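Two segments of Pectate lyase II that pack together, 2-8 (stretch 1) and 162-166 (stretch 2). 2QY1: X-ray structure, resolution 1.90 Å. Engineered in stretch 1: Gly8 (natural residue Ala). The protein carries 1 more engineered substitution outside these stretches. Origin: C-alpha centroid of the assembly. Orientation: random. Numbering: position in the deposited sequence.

Stretch 1 2-8: PVGYGAG
Stretch 2 (162-166) HHVTV

An irregular N-terminal segment, folded at Gly4–Ala7 into a type I turn closed by Ala7 N to Gly4 O at 2.9 Å, sits against a stretch that turns a corner at His163 (phi/psi 61/73) and runs as strand through Val164 to Val166. Register is set where the backbones come closest: Tyr5 CA lies 4.6 Å from His163 CA, and Gly6 CA 4.0 Å from Val164 CA.

Thr165, the residue most covered, is the anchor. Its CB points toward the turn, and chi1 of -72° (m) places one hydroxyl to serve two backbone groups: OG1 donates to Val3 O at 2.8 Å and accepts from Gly6 N at 2.9 Å, satisfying polar groups on both sides of Gly4 in sequence. Glycine fits here for steric reasons. A CB on Gly4 would lie 2.9 Å from Thr165 OG1, and one on Gly6 2.4 Å from Thr165 N.

Tyr5 (-63/-24; chi1 -78°, m; chi2 -61°) starts toward the strand, with CB 3.7 Å from Val164 O, but its ring end leads away. Its CD1 meets His163 CD2 at 3.9 Å, an oblique pair with planes at 80°. His163 (chi1 -67°, m; chi2 93°) also brings CB to 3.3 Å from Tyr5 O, while its ND1 hydrogen-bonds His162 ND1 at 2.9 Å.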

ATOM      1  N   PRO A   2      11.811   2.784  10.175  1.00 24.74           N
ATOM      2  CA  PRO A   2      10.604   3.403   9.623  1.00 24.35           C
ATOM      3  C   PRO A   2      10.447   4.868  10.027  1.00 23.88           C
ATOM      4  O   PRO A   2      10.768   5.244  11.159  1.00 23.85           O
ATOM      5  CB  PRO A   2       9.469   2.563  10.223  1.00 24.34           C
ATOM      6  CG  PRO A   2      10.049   1.933  11.429  1.00 24.60           C
ATOM      7  CD  PRO A   2      11.488   1.692  11.110  1.00 24.75           C
ATOM      8  N   VAL A   3       9.963   5.678   9.092  1.00 23.23           N
ATOM      9  CA  VAL A   3       9.644   7.076   9.354  1.00 22.69           C
ATOM     10  C   VAL A   3       8.138   7.268   9.185  1.00 22.43           C
ATOM     11  O   VAL A   3       7.548   6.760   8.236  1.00 22.31           O
ATOM     12  CB  VAL A   3      10.426   8.026   8.406  1.00 22.65           C
ATOM     13  CG1 VAL A   3      10.014   9.482   8.621  1.00 22.63           C
ATOM     14  CG2 VAL A   3      11.930   7.867   8.609  1.00 22.39           C
ATOM     15  N   GLY A   4       7.516   7.986  10.113  1.00 22.20           N
ATOM     16  CA  GLY A   4       6.085   8.259  10.016  1.00 21.95           C
ATOM     17  C   GLY A   4       5.286   7.574  11.104  1.00 21.94           C
ATOM     18  O   GLY A   4       5.818   7.270  12.172  1.00 21.50           O
ATOM     19  N   TYR A   5       4.007   7.323  10.832  1.00 21.85           N
ATOM     20  CA  TYR A   5       3.122   6.697  11.816  1.00 22.00           C
ATOM     21  C   TYR A   5       3.550   5.275  12.202  1.00 22.11           C
ATOM     22  O   TYR A   5       3.213   4.794  13.287  1.00 22.00           O
ATOM     23  CB  TYR A   5       1.670   6.707  11.338  1.00 21.99           C
ATOM     24  CG  TYR A   5       0.955   8.037  11.488  1.00 22.01           C
ATOM     25  CD1 TYR A   5       0.781   8.625  12.744  1.00 21.92           C
ATOM     26  CD2 TYR A   5       0.423   8.692  10.379  1.00 21.76           C
ATOM     27  CE1 TYR A   5       0.114   9.843  12.886  1.00 22.43           C
ATOM     28  CE2 TYR A   5      -0.251   9.909  10.511  1.00 22.42           C
ATOM     29  CZ  TYR A   5      -0.399  10.477  11.765  1.00 22.16           C
ATOM     30  OH  TYR A   5      -1.063  11.675  11.897  1.00 22.55           O
ATOM     31  N   GLY A   6       4.297   4.616  11.316  1.00 22.12           N
ATOM     32  CA  GLY A   6       4.841   3.286  11.599  1.00 22.17           C
ATOM     33  C   GLY A   6       6.189   3.309  12.306  1.00 22.18           C
ATOM     34  O   GLY A   6       6.825   2.265  12.461  1.00 22.24           O
ATOM     35  N   ALA A   7       6.627   4.493  12.743  1.00 22.18           N
ATOM     36  CA  ALA A   7       7.920   4.642  13.418  1.00 22.20           C
ATOM     37  C   ALA A   7       7.992   3.797  14.686  1.00 22.31           C
ATOM     38  O   ALA A   7       7.011   3.674  15.418  1.00 22.21           O
ATOM     39  CB  ALA A   7       8.202   6.103  13.735  1.00 22.34           C
ATOM     40  N   GLY A   8       9.156   3.209  14.932  1.00 22.45           N
ATOM     41  CA  GLY A   8       9.350   2.361  16.102  1.00 22.65           C
ATOM     42  C   GLY A   8       9.051   0.895  15.850  1.00 22.60           C
ATOM     43  O   GLY A   8       9.278   0.058  16.723  1.00 22.74           O
ATOM     44  N   HIS A 162      -4.018   0.712  12.423  1.00 20.51           N
ATOM     45  CA  HIS A 162      -3.496   2.036  12.760  1.00 20.37           C
ATOM     46  C   HIS A 162      -1.988   2.062  12.971  1.00 20.29           C
ATOM     47  O   HIS A 162      -1.388   1.051  13.323  1.00 20.12           O
ATOM     48  CB  HIS A 162      -4.224   2.617  13.977  1.00 20.25           C
ATOM     49  CG  HIS A 162      -4.071   1.807  15.227  1.00 20.40           C
ATOM     50  ND1 HIS A 162      -3.145   2.109  16.202  1.00 20.68           N
ATOM     51  CD2 HIS A 162      -4.738   0.715  15.669  1.00 20.52           C
ATOM     52  CE1 HIS A 162      -3.246   1.237  17.189  1.00 20.80           C
ATOM     53  NE2 HIS A 162      -4.205   0.379  16.889  1.00 20.76           N
ATOM     54  N   HIS A 163      -1.398   3.238  12.747  1.00 20.30           N
ATOM     55  CA  HIS A 163       0.041   3.482  12.916  1.00 20.27           C
ATOM     56  C   HIS A 163       0.907   2.624  12.002  1.00 20.21           C
ATOM     57  O   HIS A 163       1.577   1.674  12.430  1.00 20.13           O
ATOM     58  CB  HIS A 163       0.445   3.407  14.390  1.00 20.36           C
ATOM     59  CG  HIS A 163      -0.136   4.514  15.209  1.00 20.93           C
ATOM     60  ND1 HIS A 163      -1.330   4.393  15.884  1.00 21.21           N
ATOM     61  CD2 HIS A 163       0.291   5.782  15.422  1.00 21.50           C
ATOM     62  CE1 HIS A 163      -1.604   5.531  16.498  1.00 21.84           C
ATOM     63  NE2 HIS A 163      -0.638   6.391  16.230  1.00 21.46           N
ATOM     64  N   VAL A 164       0.877   2.996  10.727  1.00 20.15           N
ATOM     65  CA  VAL A 164       1.496   2.244   9.644  1.00 19.92           C
ATOM     66  C   VAL A 164       2.315   3.185   8.771  1.00 19.91           C
ATOM     67  O   VAL A 164       1.885   4.304   8.475  1.00 19.90           O
ATOM     68  CB  VAL A 164       0.414   1.540   8.774  1.00 19.98           C
ATOM     69  CG1 VAL A 164       1.030   0.838   7.567  1.00 19.61           C
ATOM     70  CG2 VAL A 164      -0.387   0.544   9.618  1.00 19.74           C
ATOM     71  N   THR A 165       3.504   2.733   8.379  1.00 19.90           N
ATOM     72  CA  THR A 165       4.287   3.410   7.354  1.00 19.80           C
ATOM     73  C   THR A 165       4.367   2.537   6.104  1.00 19.78           C
ATOM     74  O   THR A 165       4.764   1.371   6.165  1.00 19.54           O
ATOM     75  CB  THR A 165       5.701   3.796   7.847  1.00 19.86           C
ATOM     76  OG1 THR A 165       5.601   4.883   8.770  1.00 20.76           O
ATOM     77  CG2 THR A 165       6.590   4.229   6.681  1.00 19.54           C
ATOM     78  N   VAL A 166       3.959   3.124   4.983  1.00 19.62           N
ATOM     79  CA  VAL A 166       4.034   2.499   3.674  1.00 19.70           C
ATOM     80  C   VAL A 166       5.068   3.314   2.896  1.00 19.60           C
ATOM     81  O   VAL A 166       4.757   4.396   2.392  1.00 19.65           O
ATOM     82  CB  VAL A 166       2.647   2.536   2.966  1.00 19.56           C
ATOM     83  CG1 VAL A 166       2.719   1.953   1.566  1.00 19.75           C
ATOM     84  CG2 VAL A 166       1.592   1.803   3.801  1.00 19.73           C
TER